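Local coordinates for protein beta-lactamase (Serratia marcescens, PDB 5GWA) that probably hydrolyses beta-lactam antibiotics as a class A extended-spectrum beta-lactamase and is inhibited by avibactam, at residues V24-L27 with N32-L35; T48-L53 with S109-N114; I103-V108 with Y185-N190. All coordinates share one frame; numbering follows the deposited sequence. Where two conformers were deposited one is given.

Contact 1 (V24-L27 with N32-L35)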
ATOM      1  N   VAL A  24     -23.040 -11.179   8.922  1.00  9.92           N
ATOM      2  CA  VAL A  24     -22.404 -12.254   9.687  1.00 10.40           C
ATOM      3  C   VAL A  24     -22.906 -13.605   9.193  1.00 10.68           C
ATOM      4  O   VAL A  24     -24.103 -13.795   9.047  1.00 12.28           O
ATOM      5  CB  VAL A  24     -22.737 -12.173  11.173  1.00 11.54           C
ATOM      6  CG1 VAL A  24     -22.022 -13.291  11.922  1.00 13.01           C
ATOM      7  CG2 VAL A  24     -22.350 -10.818  11.729  1.00 11.72           C
ATOM      8  N   ALA A  25     -22.011 -14.576   8.989  1.00 10.49           N
ATOM      9  CA  ALA A  25     -22.442 -15.961   8.825  1.00 11.60           C
ATOM     10  C   ALA A  25     -21.478 -16.872   9.544  1.00 12.45           C
ATOM     11  O   ALA A  25     -20.264 -16.615   9.584  1.00 12.18           O
ATOM     12  CB  ALA A  25     -22.548 -16.372   7.382  1.00 11.47           C
ATOM     13  N   VAL A  26     -22.037 -17.959  10.066  1.00 12.40           N
ATOM     14  CA  VAL A  26     -21.288 -18.998  10.757  1.00 12.42           C
ATOM     15  C   VAL A  26     -21.851 -20.331  10.290  1.00 14.82           C
ATOM     16  O   VAL A  26     -23.072 -20.489  10.177  1.00 13.01           O
ATOM     17  CB  VAL A  26     -21.442 -18.914  12.292  1.00 13.02           C
ATOM     18  CG1 VAL A  26     -20.501 -19.916  12.971  1.00 14.74           C
ATOM     19  CG2 VAL A  26     -21.170 -17.528  12.815  1.00 13.95           C
ATOM     20  N   LEU A  27     -20.963 -21.279  10.021  1.00 13.73           N
ATOM     21  CA  LEU A  27     -21.355 -22.649   9.695  1.00 14.28           C
ATOM     22  C   LEU A  27     -20.412 -23.606  10.406  1.00 15.18           C
ATOM     23  O   LEU A  27     -19.186 -23.565  10.205  1.00 14.59           O
ATOM     24  CB  LEU A  27     -21.264 -22.838   8.191  1.00 18.88           C
ATOM     25  CG  LEU A  27     -22.059 -23.856   7.410  1.00 20.83           C
ATOM     26  CD1 LEU A  27     -23.535 -23.817   7.860  1.00 21.97           C
ATOM     27  CD2 LEU A  27     -21.948 -23.520   5.924  1.00 21.20           C
ATOM     28  N   ASN A  32     -24.095 -29.305  12.556  1.00 30.29           N
ATOM     29  CA  ASN A  32     -25.112 -28.604  11.778  1.00 34.16           C
ATOM     30  C   ASN A  32     -25.349 -27.156  12.176  1.00 30.81           C
ATOM     31  O   ASN A  32     -26.355 -26.551  11.778  1.00 31.57           O
ATOM     32  CB  ASN A  32     -26.425 -29.371  11.868  1.00 40.93           C
ATOM     33  CG  ASN A  32     -26.270 -30.801  11.409  1.00 49.68           C
ATOM     34  OD1 ASN A  32     -25.991 -31.052  10.232  1.00 60.86           O
ATOM     35  ND2 ASN A  32     -26.328 -31.740  12.351  1.00 55.48           N
ATOM     36  N   PHE A  33     -24.447 -26.611  12.977  1.00 23.57           N
ATOM     37  CA  PHE A  33     -24.594 -25.270  13.494  1.00 22.92           C
ATOM     38  C   PHE A  33     -24.601 -24.260  12.363  1.00 19.55           C
ATOM     39  O   PHE A  33     -23.819 -24.373  11.417  1.00 18.83           O
ATOM     40  CB  PHE A  33     -23.475 -24.923  14.450  1.00 24.14           C
ATOM     41  CG  PHE A  33     -23.595 -23.546  15.021  1.00 27.17           C
ATOM     42  CD1 PHE A  33     -24.566 -23.267  15.982  1.00 27.13           C
ATOM     43  CD2 PHE A  33     -22.813 -22.505  14.541  1.00 27.80           C
ATOM     44  CE1 PHE A  33     -24.693 -22.003  16.508  1.00 28.56           C
ATOM     45  CE2 PHE A  33     -22.934 -21.233  15.073  1.00 29.71           C
ATOM     46  CZ  PHE A  33     -23.879 -20.984  16.059  1.00 29.41           C
ATOM     47  N   LYS A  34     -25.545 -23.326  12.431  1.00 18.28           N
ATOM     48  CA  LYS A  34     -25.713 -22.339  11.368  1.00 19.49           C
ATOM     49  C   LYS A  34     -26.284 -21.061  11.963  1.00 18.37           C
ATOM     50  O   LYS A  34     -27.253 -21.126  12.730  1.00 19.08           O
ATOM     51  CB  LYS A  34     -26.615 -22.905  10.274  1.00 20.75           C
ATOM     52  CG  LYS A  34     -27.059 -21.894   9.232  1.00 25.86           C
ATOM     53  CD  LYS A  34     -27.812 -22.584   8.098  1.00 28.30           C
ATOM     54  CE  LYS A  34     -29.115 -21.872   7.798  1.00 38.17           C
ATOM     55  NZ  LYS A  34     -29.915 -22.649   6.814  1.00 40.12           N
ATOM     56  N   LEU A  35     -25.656 -19.909  11.673  1.00 15.92           N
ATOM     57  CA  LEU A  35     -26.143 -18.622  12.127  1.00 16.74           C
ATOM     58  C   LEU A  35     -25.896 -17.590  11.042  1.00 17.17           C
ATOM     59  O   LEU A  35     -24.782 -17.520  10.515  1.00 16.08           O
ATOM     60  CB  LEU A  35     -25.414 -18.220  13.408  1.00 20.19           C
ATOM     61  CG  LEU A  35     -25.923 -16.948  14.082  1.00 27.38           C
ATOM     62  CD1 LEU A  35     -25.932 -17.152  15.591  1.00 30.57           C
ATOM     63  CD2 LEU A  35     -25.081 -15.743  13.708  1.00 25.88           C
TER
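Val26 and Leu35 form an antiparallel hydrogen-bonded pair. Val26 N reaches Leu35 O at 2.8 Å. Leu35 N returns to Val26 O at 3.0 Å. The next pair, Leu27 with Lys34, is non-hydrogen-bonded.

The Val26 side chain carries much of the apolar contact. Its CB sits 4.2 Å from CB of Leu35 and 3.9 Å from CE2 of Phe33. The CG1 branch, turned anti to the backbone N (chi1 -173°), comes in at the edge of the Phe33 ring. There Val26 CG1 lies 3.5 Å from Phe33 CE2, in the ring plane. Val26 also packs on Val271 of helix 257-276, and Phe33 and Leu35 reach Leu7 of helix 4-15.

Leu27 and Lys34 point the same way from the other face of the sheet, side by side. Leu27 CD1 lies 4.0 Å from Lys34 CB, and Leu27 also packs on Val168 of helix 164-175. Beyond CB the lysine leads away from the leucine.

The two segments belong to a beta hairpin. It forms one border of the five-stranded antiparallel sheet of the class A beta-lactamase fold, with strand 34-37 outermost.

Contact 2 (T48-L53 with S109-N114). With NXL ((2S,5R)-1-formyl-5-[(sulfooxy)amino]piperidine-2-carboxamide), chain B.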
ATOM      1  N   THR A  48     -10.715 -10.169   0.723  1.00  8.95           N
ATOM      2  CA  THR A  48     -11.154 -11.510   1.056  1.00  8.60           C
ATOM      3  C   THR A  48     -11.315 -12.374  -0.192  1.00  9.31           C
ATOM      4  O   THR A  48     -11.118 -13.572  -0.108  1.00 11.92           O
ATOM      5  CB  THR A  48     -12.447 -11.567   1.893  1.00  8.15           C
ATOM      6  OG1 THR A  48     -13.531 -11.038   1.133  1.00  9.99           O
ATOM      7  CG2 THR A  48     -12.265 -10.791   3.214  1.00  7.75           C
ATOM      8  N   TYR A  49     -11.473 -11.754  -1.358  1.00  8.66           N
ATOM      9  CA  TYR A  49     -11.594 -12.543  -2.567  1.00  9.05           C
ATOM     10  C   TYR A  49     -10.323 -13.164  -3.051  1.00  9.11           C
ATOM     11  O   TYR A  49     -10.348 -13.982  -3.997  1.00  9.52           O
ATOM     12  CB  TYR A  49     -12.362 -11.810  -3.651  1.00  9.64           C
ATOM     13  CG  TYR A  49     -11.575 -10.862  -4.545  1.00  9.58           C
ATOM     14  CD1 TYR A  49     -10.404 -10.235  -4.111  1.00  9.40           C
ATOM     15  CD2 TYR A  49     -12.094 -10.483  -5.794  1.00 10.24           C
ATOM     16  CE1 TYR A  49      -9.741  -9.324  -4.927  1.00 10.26           C
ATOM     17  CE2 TYR A  49     -11.417  -9.595  -6.620  1.00 10.51           C
ATOM     18  CZ  TYR A  49     -10.262  -8.976  -6.159  1.00 10.43           C
ATOM     19  OH  TYR A  49      -9.602  -8.044  -6.963  1.00  9.93           O
ATOM     20  N   LYS A  50      -9.219 -12.885  -2.389  1.00  8.21           N
ATOM     21  CA  LYS A  50      -7.947 -13.540  -2.717  1.00  9.52           C
ATOM     22  C   LYS A  50      -7.996 -15.012  -2.290  1.00 10.41           C
ATOM     23  O   LYS A  50      -7.205 -15.832  -2.775  1.00  9.28           O
ATOM     24  CB  LYS A  50      -6.768 -12.813  -2.080  1.00  9.67           C
ATOM     25  CG  LYS A  50      -6.572 -11.418  -2.681  1.00  9.40           C
ATOM     26  CD  LYS A  50      -5.665 -10.547  -1.825  1.00  9.67           C
ATOM     27  CE  LYS A  50      -5.631  -9.134  -2.371  1.00 12.01           C
ATOM     28  NZ  LYS A  50      -4.686  -8.279  -1.613  1.00 11.90           N
ATOM     29  N   PHE A  51      -8.853 -15.343  -1.332  1.00 10.11           N
ATOM     30  CA  PHE A  51      -9.122 -16.761  -1.028  1.00 11.22           C
ATOM     31  C   PHE A  51      -9.656 -17.474  -2.254  1.00 11.09           C
ATOM     32  O   PHE A  51      -9.136 -18.529  -2.674  1.00 10.75           O
ATOM     33  CB  PHE A  51     -10.094 -16.859   0.170  1.00 11.23           C
ATOM     34  CG  PHE A  51     -10.634 -18.247   0.403  1.00 10.99           C
ATOM     35  CD1 PHE A  51      -9.776 -19.264   0.779  1.00 11.71           C
ATOM     36  CD2 PHE A  51     -11.977 -18.517   0.259  1.00 13.01           C
ATOM     37  CE1 PHE A  51     -10.250 -20.535   1.033  1.00 12.67           C
ATOM     38  CE2 PHE A  51     -12.454 -19.808   0.469  1.00 13.81           C
ATOM     39  CZ  PHE A  51     -11.577 -20.811   0.865  1.00 12.18           C
ATOM     40  N   HIS A  52     -10.658 -16.870  -2.869  1.00  9.78           N
ATOM     41  CA  HIS A  52     -11.363 -17.473  -4.000  1.00 10.89           C
ATOM     42  C   HIS A  52     -10.338 -17.588  -5.131  1.00 11.28           C
ATOM     43  O   HIS A  52     -10.276 -18.582  -5.839  1.00 10.28           O
ATOM     44  CB  HIS A  52     -12.504 -16.564  -4.447  1.00 10.28           C
ATOM     45  CG  HIS A  52     -13.486 -16.237  -3.363  1.00  9.62           C
ATOM     46  ND1 HIS A  52     -13.121 -15.545  -2.222  1.00  9.94           N
ATOM     47  CD2 HIS A  52     -14.829 -16.372  -3.293  1.00 10.04           C
ATOM     48  CE1 HIS A  52     -14.182 -15.363  -1.465  1.00  9.58           C
ATOM     49  NE2 HIS A  52     -15.232 -15.847  -2.087  1.00 10.62           N
ATOM     50  N   LEU A  53      -9.558 -16.526  -5.322  1.00 10.07           N
ATOM     51  CA  LEU A  53      -8.515 -16.526  -6.357  1.00 10.58           C
ATOM     52  C   LEU A  53      -7.507 -17.665  -6.162  1.00 11.19           C
ATOM     53  O   LEU A  53      -7.221 -18.426  -7.111  1.00 11.59           O
ATOM     54  CB  LEU A  53      -7.815 -15.164  -6.323  1.00 10.18           C
ATOM     55  CG  LEU A  53      -6.552 -15.076  -7.157  1.00 10.79           C
ATOM     56  CD1 LEU A  53      -6.824 -15.338  -8.628  1.00 11.79           C
ATOM     57  CD2 LEU A  53      -5.879 -13.734  -6.956  1.00 11.80           C
ATOM     58  N   SER A 109      -1.347 -14.606   2.715  1.00  9.41           N
ATOM     59  CA  SER A 109      -0.967 -14.371   4.134  1.00  9.53           C
ATOM     60  C   SER A 109      -0.682 -12.901   4.386  1.00  9.72           C
ATOM     61  O   SER A 109      -0.927 -12.412   5.498  1.00 11.28           O
ATOM     62  CB  SER A 109       0.251 -15.206   4.541  1.00 10.15           C
ATOM     63  OG  SER A 109      -0.037 -16.567   4.229  1.00 12.52           O
ATOM     64  N   HIS A 110      -0.146 -12.192   3.397  1.00  8.48           N
ATOM     65  CA  HIS A 110       0.205 -10.788   3.549  1.00  9.31           C
ATOM     66  C   HIS A 110      -0.645  -9.872   2.661  1.00  8.37           C
ATOM     67  O   HIS A 110      -0.409  -8.690   2.644  1.00  9.09           O
ATOM     68  CB  HIS A 110       1.679 -10.578   3.260  1.00  9.28           C
ATOM     69  CG  HIS A 110       2.556 -11.090   4.335  1.00  9.99           C
ATOM     70  ND1 HIS A 110       2.935 -12.408   4.474  1.00 14.39           N
ATOM     71  CD2 HIS A 110       3.119 -10.424   5.370  1.00  9.19           C
ATOM     72  CE1 HIS A 110       3.676 -12.531   5.565  1.00 11.21           C
ATOM     73  NE2 HIS A 110       3.796 -11.342   6.121  1.00 14.40           N
ATOM     74  N   SER A 111      -1.653 -10.438   2.008  1.00  7.67           N
ATOM     75  CA  SER A 111      -2.595  -9.666   1.199  1.00  8.31           C
ATOM     76  C   SER A 111      -1.959  -8.790   0.145  1.00  8.61           C
ATOM     77  O   SER A 111      -2.480  -7.725  -0.178  1.00  8.86           O
ATOM     78  CB  SER A 111      -3.517  -8.851   2.083  1.00  8.69           C
ATOM     79  OG  SER A 111      -4.810  -8.753   1.479  1.00  9.39           O
ATOM     80  N   ASP A 112      -0.860  -9.225  -0.458  1.00  8.11           N
ATOM     81  CA  ASP A 112      -0.280  -8.437  -1.535  1.00  8.17           C
ATOM     82  C   ASP A 112      -1.225  -8.166  -2.688  1.00  9.13           C
ATOM     83  O   ASP A 112      -1.854  -9.098  -3.241  1.00  9.41           O
ATOM     84  CB  ASP A 112       0.964  -9.142  -2.064  1.00  9.09           C
ATOM     85  CG  ASP A 112       1.839  -8.221  -2.846  1.00  9.89           C
ATOM     86  OD1 ASP A 112       1.552  -7.975  -4.004  1.00  9.98           O
ATOM     87  OD2 ASP A 112       2.838  -7.756  -2.286  1.00 14.23           O
ATOM     88  N   ASN A 113      -1.349  -6.912  -3.102  1.00  8.12           N
ATOM     89  CA  ASN A 113      -2.252  -6.582  -4.218  1.00  8.71           C
ATOM     90  C   ASN A 113      -1.642  -6.876  -5.576  1.00  8.73           C
ATOM     91  O   ASN A 113      -2.375  -7.217  -6.513  1.00 10.89           O
ATOM     92  CB  ASN A 113      -2.699  -5.136  -4.137  1.00  9.41           C
ATOM     93  CG  ASN A 113      -3.789  -4.917  -3.103  1.00  9.85           C
ATOM     94  OD1 ASN A 113      -4.512  -5.820  -2.749  1.00 10.59           O
ATOM     95  ND2 ASN A 113      -3.941  -3.673  -2.668  1.00 10.14           N
ATOM     96  N   ASN A 114      -0.325  -6.701  -5.726  1.00  8.96           N
ATOM     97  CA  ASN A 114       0.332  -7.024  -6.993  1.00 10.53           C
ATOM     98  C   ASN A 114       0.312  -8.521  -7.243  1.00 10.24           C
ATOM     99  O   ASN A 114       0.042  -8.968  -8.364  1.00 11.66           O
ATOM    100  CB  ASN A 114       1.746  -6.477  -7.015  1.00  9.97           C
ATOM    101  CG  ASN A 114       1.783  -4.981  -7.221  1.00 11.57           C
ATOM    102  OD1 ASN A 114       1.060  -4.432  -8.067  1.00 12.57           O
ATOM    103  ND2 ASN A 114       2.568  -4.310  -6.411  1.00 11.80           N
TER
HETATM  104  OAC NXL B 301      -8.564  -5.736   1.222  1.00  9.90           O
HETATM  105  CAN NXL B 301      -7.429  -5.896   0.787  1.00 11.70           C
HETATM  106  N   NXL B 301      -6.560  -4.994   0.681  1.00 11.78           N
HETATM  107  CAJ NXL B 301      -5.166  -5.311   0.456  1.00 13.48           C
HETATM  108  CA  NXL B 301      -6.925  -3.611   0.957  1.00 12.91           C
HETATM  109  C   NXL B 301      -6.853  -2.687  -0.210  1.00 19.17           C
HETATM  110  O   NXL B 301      -6.379  -3.035  -1.276  1.00 16.90           O
HETATM  111  NAA NXL B 301      -7.211  -1.426   0.051  1.00 22.01           N
HETATM  112  CB  NXL B 301      -6.065  -3.097   2.082  1.00 13.89           C
HETATM  113  CAH NXL B 301      -4.599  -3.413   1.903  1.00 15.68           C
HETATM  114  CAO NXL B 301      -4.362  -4.898   1.665  1.00 15.62           C
HETATM  115  NAK NXL B 301      -4.608  -5.804   2.807  1.00 25.03           N
HETATM  116  OAL NXL B 301      -5.424  -5.364   3.743  1.00 31.58           O
HETATM  117  SAR NXL B 301      -6.088  -6.453   4.591  1.00 24.20           S
HETATM  118  OAD NXL B 301      -5.265  -6.519   5.757  1.00 31.54           O
HETATM  119  OAE NXL B 301      -7.384  -6.171   5.100  1.00 30.44           O
HETATM  120  OAG NXL B 301      -6.341  -7.670   3.532  1.00 31.48           O
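The ammonium end of Lys50 is held by several oxygens from Ser111 to Asn113, where a turn leads into helix 113-123. Lys50 NZ donates to Asn113 OD1 at 2.7 Å and to Ser111 OG at 3.1 Å. A weak bond of 3.4 Å runs from Lys50 NZ to Asp112 O. The backbone oxygen of Ser111 is also close, 2.7 Å from Lys50 NZ. The lysine chain is extended beyond CG, and this carries NZ across from helix 49-63 to these residues. The Lys50 side chain crosses that of Asn113 at about a right angle, and NZ is tilted 28° from the plane of the Asn113 amide carbonyl.

Ser111, Asp112 and Asn113 match the SDN motif of class A enzymes. Lys50 fits the lysine of the SxxK motif, whose serine would be Ser47. The bound avibactam lies against both groups of residues. Ser111 OG donates to the sulfate oxygen OAG of the inhibitor at 2.8 Å and is also hydrogen-bonded to Lys215 NZ.

The Asn113 amide works at both ends. While OD1 takes the lysine, ND2 donates to the inhibitor carboxamide oxygen O at 2.9 Å, an almost straight bond of 163°. This pairing fixes which way round the amide lies. Asp112 turns its CB away from Lys50. Its carboxylate caps the start of helix 113-123 at Gly115 N and also bonds Ser85 and Leu87. Asn82 of the second subunit adds a further hydrogen bond to the inhibitor.

Contact 3 (I103-V108 with Y185-N190)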
ATOM      1  N   ILE A 103       4.434 -16.404  -4.495  1.00 10.31           N
ATOM      2  CA  ILE A 103       3.451 -15.380  -4.869  1.00 10.80           C
ATOM      3  C   ILE A 103       2.142 -15.610  -4.124  1.00 11.32           C
ATOM      4  O   ILE A 103       1.559 -14.660  -3.567  1.00 11.00           O
ATOM      5  CB  ILE A 103       3.200 -15.316  -6.400  1.00 11.18           C
ATOM      6  CG1 ILE A 103       4.493 -14.870  -7.114  1.00 12.71           C
ATOM      7  CG2 ILE A 103       2.033 -14.365  -6.730  1.00 11.32           C
ATOM      8  CD1 ILE A 103       4.474 -15.150  -8.605  1.00 13.32           C
ATOM      9  N   ILE A 104       1.677 -16.866  -4.068  1.00  9.65           N
ATOM     10  CA  ILE A 104       0.443 -17.150  -3.348  1.00 10.34           C
ATOM     11  C   ILE A 104       0.553 -16.858  -1.847  1.00  9.72           C
ATOM     12  O   ILE A 104      -0.376 -16.273  -1.269  1.00 11.03           O
ATOM     13  CB  ILE A 104       0.010 -18.611  -3.542  1.00 11.96           C
ATOM     14  CG1 ILE A 104      -0.304 -18.863  -4.984  1.00 11.56           C
ATOM     15  CG2 ILE A 104      -1.158 -18.925  -2.624  1.00 12.40           C
ATOM     16  CD1 ILE A 104      -0.364 -20.337  -5.370  1.00 13.81           C
ATOM     17  N   LYS A 105       1.694 -17.177  -1.223  1.00 10.43           N
ATOM     18  CA  LYS A 105       1.875 -16.934   0.203  1.00 10.44           C
ATOM     19  C   LYS A 105       1.821 -15.438   0.464  1.00 11.36           C
ATOM     20  O   LYS A 105       1.146 -14.994   1.377  1.00 10.24           O
ATOM     21  CB  LYS A 105       3.209 -17.468   0.721  1.00 12.55           C
ATOM     22  CG  LYS A 105       3.246 -18.973   0.825  1.00 15.36           C
ATOM     23  CD  LYS A 105       4.562 -19.383   1.465  1.00 18.78           C
ATOM     24  CE  LYS A 105       4.740 -20.890   1.469  1.00 23.70           C
ATOM     25  NZ  LYS A 105       5.991 -21.212   2.193  1.00 27.02           N
ATOM     26  N   SER A 106       2.448 -14.643  -0.384  1.00  9.65           N
ATOM     27  CA  SER A 106       2.381 -13.196  -0.171  1.00 10.02           C
ATOM     28  C   SER A 106       0.948 -12.674  -0.361  1.00  9.08           C
ATOM     29  O   SER A 106       0.475 -11.775   0.381  1.00  9.95           O
ATOM     30  CB  SER A 106       3.332 -12.478  -1.108  1.00 10.88           C
ATOM     31  OG  SER A 106       3.449 -11.106  -0.722  1.00 11.36           O
ATOM     32  N   THR A 107       0.313 -13.148  -1.421  1.00  8.27           N
ATOM     33  CA  THR A 107      -1.033 -12.694  -1.810  1.00  8.21           C
ATOM     34  C   THR A 107      -2.054 -13.010  -0.721  1.00  9.29           C
ATOM     35  O   THR A 107      -2.955 -12.222  -0.452  1.00  9.67           O
ATOM     36  CB  THR A 107      -1.442 -13.381  -3.113  1.00  8.75           C
ATOM     37  OG1 THR A 107      -0.530 -12.964  -4.137  1.00  9.49           O
ATOM     38  CG2 THR A 107      -2.833 -12.946  -3.513  1.00  9.41           C
ATOM     39  N   VAL A 108      -1.954 -14.208  -0.135  1.00  9.33           N
ATOM     40  CA  VAL A 108      -2.952 -14.650   0.851  1.00 10.24           C
ATOM     41  C   VAL A 108      -2.546 -14.253   2.265  1.00 10.02           C
ATOM     42  O   VAL A 108      -3.274 -13.511   2.931  1.00 10.58           O
ATOM     43  CB  VAL A 108      -3.180 -16.165   0.803  1.00  9.18           C
ATOM     44  CG1 VAL A 108      -4.067 -16.632   1.954  1.00 10.31           C
ATOM     45  CG2 VAL A 108      -3.760 -16.541  -0.532  1.00 10.42           C
ATOM     46  N   TYR A 185      -4.635 -28.267  -0.908  1.00 18.97           N
ATOM     47  CA  TYR A 185      -5.402 -27.993   0.306  1.00 18.36           C
ATOM     48  C   TYR A 185      -4.506 -27.726   1.480  1.00 17.74           C
ATOM     49  O   TYR A 185      -4.693 -26.733   2.195  1.00 15.98           O
ATOM     50  CB  TYR A 185      -6.321 -29.189   0.593  1.00 18.76           C
ATOM     51  CG  TYR A 185      -6.921 -29.199   1.980  1.00 16.97           C
ATOM     52  CD1 TYR A 185      -8.001 -28.400   2.274  1.00 17.27           C
ATOM     53  CD2 TYR A 185      -6.410 -29.999   2.986  1.00 17.38           C
ATOM     54  CE1 TYR A 185      -8.587 -28.425   3.511  1.00 17.99           C
ATOM     55  CE2 TYR A 185      -6.954 -29.991   4.253  1.00 17.39           C
ATOM     56  CZ  TYR A 185      -8.065 -29.228   4.502  1.00 17.28           C
ATOM     57  OH  TYR A 185      -8.613 -29.239   5.754  1.00 18.02           O
ATOM     58  N   ASP A 186      -3.547 -28.625   1.758  1.00 16.08           N
ATOM     59  CA  ASP A 186      -2.638 -28.442   2.868  0.50 16.81           C
ATOM     60  C   ASP A 186      -1.938 -27.102   2.733  1.00 14.87           C
ATOM     61  O   ASP A 186      -1.724 -26.400   3.703  1.00 17.20           O
ATOM     62  CB  ASP A 186      -1.590 -29.576   2.913  0.50 19.44           C
ATOM     63  CG  ASP A 186      -2.102 -30.817   3.616  0.50 22.04           C
ATOM     64  OD1 ASP A 186      -2.761 -30.637   4.662  0.50 21.07           O
ATOM     65  OD2 ASP A 186      -1.834 -31.955   3.128  0.50 18.92           O
ATOM     66  N   PHE A 187      -1.438 -26.835   1.526  1.00 17.81           N
ATOM     67  CA  PHE A 187      -0.728 -25.590   1.233  1.00 17.02           C
ATOM     68  C   PHE A 187      -1.558 -24.332   1.471  1.00 13.53           C
ATOM     69  O   PHE A 187      -1.114 -23.420   2.220  1.00 13.80           O
ATOM     70  CB  PHE A 187      -0.207 -25.579  -0.203  1.00 17.92           C
ATOM     71  CG  PHE A 187       0.474 -24.297  -0.572  1.00 16.93           C
ATOM     72  CD1 PHE A 187       1.719 -23.986  -0.086  1.00 21.24           C
ATOM     73  CD2 PHE A 187      -0.154 -23.412  -1.404  1.00 18.54           C
ATOM     74  CE1 PHE A 187       2.346 -22.788  -0.422  1.00 24.46           C
ATOM     75  CE2 PHE A 187       0.490 -22.230  -1.787  1.00 18.82           C
ATOM     76  CZ  PHE A 187       1.701 -21.894  -1.244  1.00 18.70           C
ATOM     77  N   LEU A 188      -2.771 -24.328   0.958  1.00 13.19           N
ATOM     78  CA  LEU A 188      -3.626 -23.144   1.158  1.00 12.50           C
ATOM     79  C   LEU A 188      -4.045 -23.006   2.598  1.00 11.76           C
ATOM     80  O   LEU A 188      -4.000 -21.880   3.183  1.00 11.14           O
ATOM     81  CB  LEU A 188      -4.829 -23.176   0.251  1.00 11.70           C
ATOM     82  CG  LEU A 188      -5.732 -21.942   0.357  1.00 12.23           C
ATOM     83  CD1 LEU A 188      -4.968 -20.621   0.187  1.00 12.23           C
ATOM     84  CD2 LEU A 188      -6.891 -22.059  -0.593  1.00 13.35           C
ATOM     85  N   LEU A 189      -4.393 -24.131   3.235  1.00 11.55           N
ATOM     86  CA  LEU A 189      -4.739 -24.038   4.668  1.00 11.23           C
ATOM     87  C   LEU A 189      -3.595 -23.510   5.508  1.00 11.31           C
ATOM     88  O   LEU A 189      -3.782 -22.632   6.358  1.00 12.69           O
ATOM     89  CB  LEU A 189      -5.231 -25.394   5.205  1.00 12.75           C
ATOM     90  CG  LEU A 189      -5.717 -25.381   6.664  1.00 13.14           C
ATOM     91  CD1 LEU A 189      -6.831 -24.401   6.918  1.00 14.22           C
ATOM     92  CD2 LEU A 189      -6.207 -26.765   7.072  1.00 14.25           C
ATOM     93  N   ASN A 190      -2.363 -24.032   5.316  1.00  9.63           N
ATOM     94  CA  ASN A 190      -1.238 -23.547   6.077  1.00 12.44           C
ATOM     95  C   ASN A 190      -1.067 -22.044   5.817  1.00  9.87           C
ATOM     96  O   ASN A 190      -0.790 -21.282   6.739  1.00 11.18           O
ATOM     97  CB  ASN A 190       0.050 -24.292   5.715  1.00 12.64           C
ATOM     98  CG  ASN A 190       0.147 -25.658   6.378  1.00 14.89           C
ATOM     99  OD1 ASN A 190      -0.339 -25.868   7.469  1.00 16.13           O
ATOM    100  ND2 ASN A 190       0.880 -26.547   5.752  1.00 15.42           N
TER
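Helices 103-108 and 185-190 run in roughly the same direction, with a crossing angle of -38°. Their axes approach to 10.7 Å, and the nearest CA pair is Lys105 with Leu188 at 8.4 Å. This is helix-to-helix packing within the helical region of the class A beta-lactamase fold.

No hydrogen bond crosses the interface. Phe187 supplies most of the contact from its helix. Its CG is anti to the backbone N (chi1 177°), which sends the ring across to the other helix between Ile104 and Lys105. The CG2 branch of Ile104 meets the ring obliquely, 3.8 Å from Phe187 CE2. Lys105 crosses the Phe187 side chain at about a right angle. Its aliphatic part does the touching: Lys105 CE comes to the ring edge, 3.6 Å from Phe187 CE1, and Lys105 CG lies 3.9 Å from Phe187 CZ.

Deeper in, Ile104 and Leu188 both pack on Leu58 of helix 49-63. Val108 also rests on Thr191 and Met192, one turn further along helix 182-193. Across the two segments Val108 makes a looser approach, with its CG2 4.3 Å from CD1 of Leu188.

Contacts 2 and 3 are neighbours, their centres 9 Å apart. Helix 100-109 of contact 3 runs into the turn of contact 2, where Asp112 N probably bonds Ser106 O at 3.0 Å. Lys50 CD packs 3.5 Å from Thr107 O, and Phe51 CE1 lies 4.0 Å from Leu188 CD2. The helix pair thus lies behind the pocket residues of contact 2; the Val108 side chain is about 9 Å from the inhibitor. Contact 1 stands apart in the sheet. Its centre is 24 Å from that of contact 2 and 25 Å from that of contact 3, with nearest atoms about 12 Å and 13 Å apart.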